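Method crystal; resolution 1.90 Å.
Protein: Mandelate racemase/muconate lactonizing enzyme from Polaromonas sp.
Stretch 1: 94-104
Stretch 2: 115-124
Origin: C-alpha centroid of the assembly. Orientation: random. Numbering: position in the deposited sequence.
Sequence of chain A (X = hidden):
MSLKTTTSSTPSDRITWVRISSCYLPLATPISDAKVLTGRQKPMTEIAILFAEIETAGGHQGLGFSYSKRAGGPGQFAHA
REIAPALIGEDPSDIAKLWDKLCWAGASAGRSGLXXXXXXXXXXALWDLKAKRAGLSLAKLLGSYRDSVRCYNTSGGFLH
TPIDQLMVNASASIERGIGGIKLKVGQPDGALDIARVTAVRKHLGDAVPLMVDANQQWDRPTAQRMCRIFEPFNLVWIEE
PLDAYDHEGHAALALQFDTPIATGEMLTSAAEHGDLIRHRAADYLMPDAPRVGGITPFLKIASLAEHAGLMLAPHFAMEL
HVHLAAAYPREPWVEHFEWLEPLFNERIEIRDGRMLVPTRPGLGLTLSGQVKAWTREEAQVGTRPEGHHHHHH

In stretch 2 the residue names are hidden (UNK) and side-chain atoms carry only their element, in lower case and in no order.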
# COMPACT_ATOMS: atom_id res chain seq x y z
N ASP A 94 5.44 -8.09 40.10
CA ASP A 94 4.55 -7.70 39.00
C ASP A 94 5.05 -6.37 38.43
O ASP A 94 4.37 -5.35 38.49
CB ASP A 94 3.12 -7.57 39.52
CG ASP A 94 2.57 -8.89 40.02
OD1 ASP A 94 3.01 -9.95 39.52
OD2 ASP A 94 1.67 -8.88 40.89
N ILE A 95 6.26 -6.43 37.87
CA ILE A 95 6.93 -5.25 37.34
C ILE A 95 6.18 -4.45 36.29
O ILE A 95 6.02 -3.24 36.44
CB ILE A 95 8.33 -5.64 36.80
CG1 ILE A 95 9.10 -6.38 37.90
CG2 ILE A 95 9.08 -4.40 36.35
CD1 ILE A 95 10.56 -6.67 37.55
N ALA A 96 5.72 -5.11 35.23
CA ALA A 96 4.99 -4.41 34.17
C ALA A 96 3.71 -3.80 34.73
O ALA A 96 3.35 -2.67 34.40
CB ALA A 96 4.68 -5.37 33.02
N LYS A 97 3.01 -4.57 35.56
CA LYS A 97 1.77 -4.12 36.19
C LYS A 97 1.98 -2.81 36.96
O LYS A 97 1.18 -1.88 36.85
CB LYS A 97 1.24 -5.20 37.14
CG LYS A 97 -0.12 -4.88 37.74
CD LYS A 97 -0.56 -5.92 38.78
CE LYS A 97 0.23 -5.79 40.07
NZ LYS A 97 -0.22 -6.76 41.12
N LEU A 98 3.06 -2.75 37.74
CA LEU A 98 3.39 -1.57 38.52
C LEU A 98 3.84 -0.41 37.64
O LEU A 98 3.63 0.75 37.98
CB LEU A 98 4.48 -1.89 39.55
CG LEU A 98 4.01 -2.80 40.69
CD1 LEU A 98 5.18 -3.11 41.63
CD2 LEU A 98 2.89 -2.11 41.45
N TRP A 99 4.48 -0.72 36.51
CA TRP A 99 4.90 0.33 35.58
C TRP A 99 3.60 1.03 35.14
O TRP A 99 3.50 2.27 35.15
CB TRP A 99 5.60 -0.27 34.36
CG TRP A 99 6.35 0.75 33.52
CD1 TRP A 99 7.68 1.07 33.63
CD2 TRP A 99 5.82 1.58 32.48
NE1 TRP A 99 8.00 2.06 32.72
CE2 TRP A 99 6.87 2.39 32.01
CE3 TRP A 99 4.55 1.72 31.91
CZ2 TRP A 99 6.70 3.33 30.98
CZ3 TRP A 99 4.37 2.66 30.89
CH2 TRP A 99 5.45 3.45 30.44
N ASP A 100 2.60 0.23 34.78
CA ASP A 100 1.30 0.75 34.34
C ASP A 100 0.57 1.51 35.46
O ASP A 100 -0.04 2.55 35.21
CB ASP A 100 0.38 -0.38 33.85
CG ASP A 100 0.86 -0.99 32.54
OD1 ASP A 100 1.72 -0.39 31.86
OD2 ASP A 100 0.36 -2.08 32.18
N LYS A 101 0.62 0.98 36.68
CA LYS A 101 -0.04 1.65 37.80
C LYS A 101 0.56 3.04 38.03
O LYS A 101 -0.17 4.01 38.23
CB LYS A 101 0.08 0.82 39.09
CG LYS A 101 -0.60 1.47 40.28
CD LYS A 101 -0.33 0.74 41.60
CE LYS A 101 -0.99 1.48 42.77
NZ LYS A 101 -0.73 0.85 44.10
N LEU A 102 1.89 3.14 38.01
CA LEU A 102 2.53 4.43 38.22
C LEU A 102 2.25 5.39 37.07
O LEU A 102 2.14 6.60 37.27
CB LEU A 102 4.04 4.26 38.41
CG LEU A 102 4.48 3.58 39.71
CD1 LEU A 102 5.99 3.63 39.81
CD2 LEU A 102 3.85 4.26 40.91
N CYS A 103 2.14 4.84 35.87
CA CYS A 103 1.86 5.67 34.69
C CYS A 103 0.43 6.19 34.82
O CYS A 103 0.15 7.36 34.56
CB CYS A 103 2.02 4.84 33.42
SG CYS A 103 2.03 5.80 31.88
N TRP A 104 -0.49 5.32 35.24
CA TRP A 104 -1.88 5.75 35.41
C TRP A 104 -1.98 6.78 36.53
O TRP A 104 -2.79 7.70 36.46
CB TRP A 104 -2.80 4.55 35.71
CG TRP A 104 -3.19 3.77 34.48
CD1 TRP A 104 -2.77 2.51 34.13
CD2 TRP A 104 -4.08 4.20 33.44
NE1 TRP A 104 -3.35 2.13 32.94
CE2 TRP A 104 -4.16 3.15 32.49
CE3 TRP A 104 -4.83 5.36 33.22
CZ2 TRP A 104 -4.95 3.23 31.34
CZ3 TRP A 104 -5.61 5.45 32.07
CH2 TRP A 104 -5.67 4.38 31.14
N UNK A 115 7.90 11.98 33.33
CA UNK A 115 7.15 11.11 34.22
C UNK A 115 7.52 9.63 34.07
O UNK A 115 7.71 8.94 35.07
o UNK A 115 5.27 10.96 32.68
c UNK A 115 5.64 11.29 34.01
N UNK A 116 7.65 9.15 32.84
CA UNK A 116 8.00 7.76 32.65
C UNK A 116 9.48 7.50 32.95
O UNK A 116 9.86 6.38 33.28
c UNK A 116 6.14 7.08 31.08
c UNK A 116 7.65 7.27 31.22
o UNK A 116 8.09 8.22 30.26
N UNK A 117 10.31 8.53 32.86
CA UNK A 117 11.73 8.36 33.18
C UNK A 117 11.82 8.20 34.70
O UNK A 117 12.64 7.44 35.21
c UNK A 117 12.54 9.57 32.70
c UNK A 117 12.44 9.74 31.18
n UNK A 117 13.53 10.89 29.34
c UNK A 117 13.21 10.94 30.64
o UNK A 117 13.48 11.91 31.36
N UNK A 118 10.96 8.91 35.42
CA UNK A 118 10.94 8.78 36.87
C UNK A 118 10.50 7.35 37.18
O UNK A 118 11.09 6.66 38.03
c UNK A 118 9.94 9.79 37.46
N UNK A 119 9.47 6.89 36.48
CA UNK A 119 8.97 5.53 36.66
C UNK A 119 10.09 4.53 36.38
O UNK A 119 10.22 3.52 37.08
c UNK A 119 6.55 6.09 36.17
c UNK A 119 7.76 5.27 35.71
c UNK A 119 5.33 5.98 35.24
c UNK A 119 7.42 3.78 35.67
N UNK A 120 10.90 4.82 35.37
CA UNK A 120 12.00 3.95 35.01
C UNK A 120 13.01 3.69 36.12
O UNK A 120 13.59 2.61 36.18
N UNK A 121 13.23 4.67 36.99
CA UNK A 121 14.18 4.47 38.09
C UNK A 121 13.66 3.35 38.98
O UNK A 121 14.43 2.50 39.44
c UNK A 121 14.34 5.76 38.89
N UNK A 122 12.34 3.36 39.22
CA UNK A 122 11.71 2.34 40.05
C UNK A 122 11.71 1.01 39.31
O UNK A 122 11.99 -0.04 39.89
c UNK A 122 9.41 5.09 40.65
c UNK A 122 10.25 2.73 40.37
c UNK A 122 10.66 4.11 42.44
c UNK A 122 10.10 4.00 41.17
c UNK A 122 9.28 6.28 41.38
c UNK A 122 10.54 5.29 43.18
c UNK A 122 9.84 6.37 42.65
N UNK A 123 11.40 1.07 38.02
CA UNK A 123 11.35 -0.12 37.18
C UNK A 123 12.69 -0.86 37.20
O UNK A 123 12.73 -2.08 37.34
o UNK A 123 11.65 -1.21 34.01
c UNK A 123 10.77 -0.92 34.84
c UNK A 123 11.00 0.28 35.74
o UNK A 123 9.71 -1.56 34.96
N UNK A 124 13.79 -0.12 37.05
CA UNK A 124 15.10 -0.76 37.05
C UNK A 124 15.36 -1.42 38.41
O UNK A 124 15.86 -2.55 38.48
c UNK A 124 16.22 0.25 36.76
c UNK A 124 16.05 0.82 35.36
c UNK A 124 17.58 -0.43 36.86
O HOH W 1 7.90 -1.00 36.96

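Stretch 2 is helical throughout and runs roughly antiparallel to helix 95-104, at 146°. Positions 116, 119 and 123, spaced three or four apart, face the same side because of helical periodicity. Position 115 has a side chain of one carbon followed by one oxygen, which defines Ser115. Its CA-to-CB bond points toward stretch 1, yet the side chain is too short to make contact and leaves the packing to its neighbours.

At position 116 the first side-chain carbon carries one oxygen and one carbon, a fork with unlike arms. The carbon arm lies 3.8 Å from CH2 of Trp99 and 4.4 Å from SG of Cys103. A fork of this composition is Thr116; its methyl, CG2, meets the far end of the indole, an apolar contact that a hydroxyl alone would not supply.

Position 117 has a chain of three carbons, the third carrying an oxygen and a nitrogen. Its CA-to-CB bond points away from stretch 1. The terminal amide identifies Gln117, whose polar atoms are hydrogen-bonded elsewhere in the structure. Position 118 has a single carbon, out of reach of stretch 1, and is Ala118; its apolar methyl is compatible with a buried place, and it plays no part in this contact.

At position 119 four carbons fork at the first, one arm being two carbons long and the other a single methyl. That methyl lies 3.4 Å from CD1 of Trp99, while the end of the longer arm comes within 3.4 Å of the backbone N of Cys103. The pattern is Ile119. Its beta-branch lets one residue serve three neighbours: CG2 sits over the face of the Trp99 indole, 3.6 Å from the centroid of the five-membered ring in a CH-pi contact, CG1 approaches CB of Leu102 at 3.8 Å, and CD1 is the atom that reaches N of Cys103.

Position 120 has no side-chain atoms and is Gly120. An ideal CB here would be crowded by the O of Gln117, at 3.2 Å, so the bare backbone fits. Position 121 carries one carbon, out of reach of stretch 1, and is Ala121, whose apolar methyl suits its buried position.

Position 122 has one carbon leading to a ring of six carbons, with no heteroatom. A ring carbon lies 3.8 Å from CD1 of Leu102. This is Phe122, and the contact, made by its CD2, joins two buried apolar side chains.

At position 123 two carbons end in two oxygens, one of them 3.2 Å from CG2 of Ile95 and 3.6 Å from CD1 of Trp99. The carboxylate is that of Asp123, whose chi1 is -173° (t) and whose end comes nearer to stretch 1 than its CA-to-CB bond suggests. No direct hydrogen bond spans the stretches; instead a water donates to OD1 of Asp123 at 2.8 Å and to O of Ile95 at 3.0 Å. Both carboxylate oxygens also have hydrogen bonds elsewhere in the structure, so the buried acid is well supplied with polar partners.

Position 124 has one carbon carrying two more, the symmetric fork of Val124; its CA-to-CB bond points away from stretch 1, and its apolar side chain suits a buried position.

The contact therefore works mainly by apolar packing. Ile119 is its centre, fitted among Trp99, Leu102 and Cys103; Thr116 and Phe122 extend the packing, and the water joins Asp123 to the backbone of Ile95.

Stretch 2 115-124: STQAIGAFDV
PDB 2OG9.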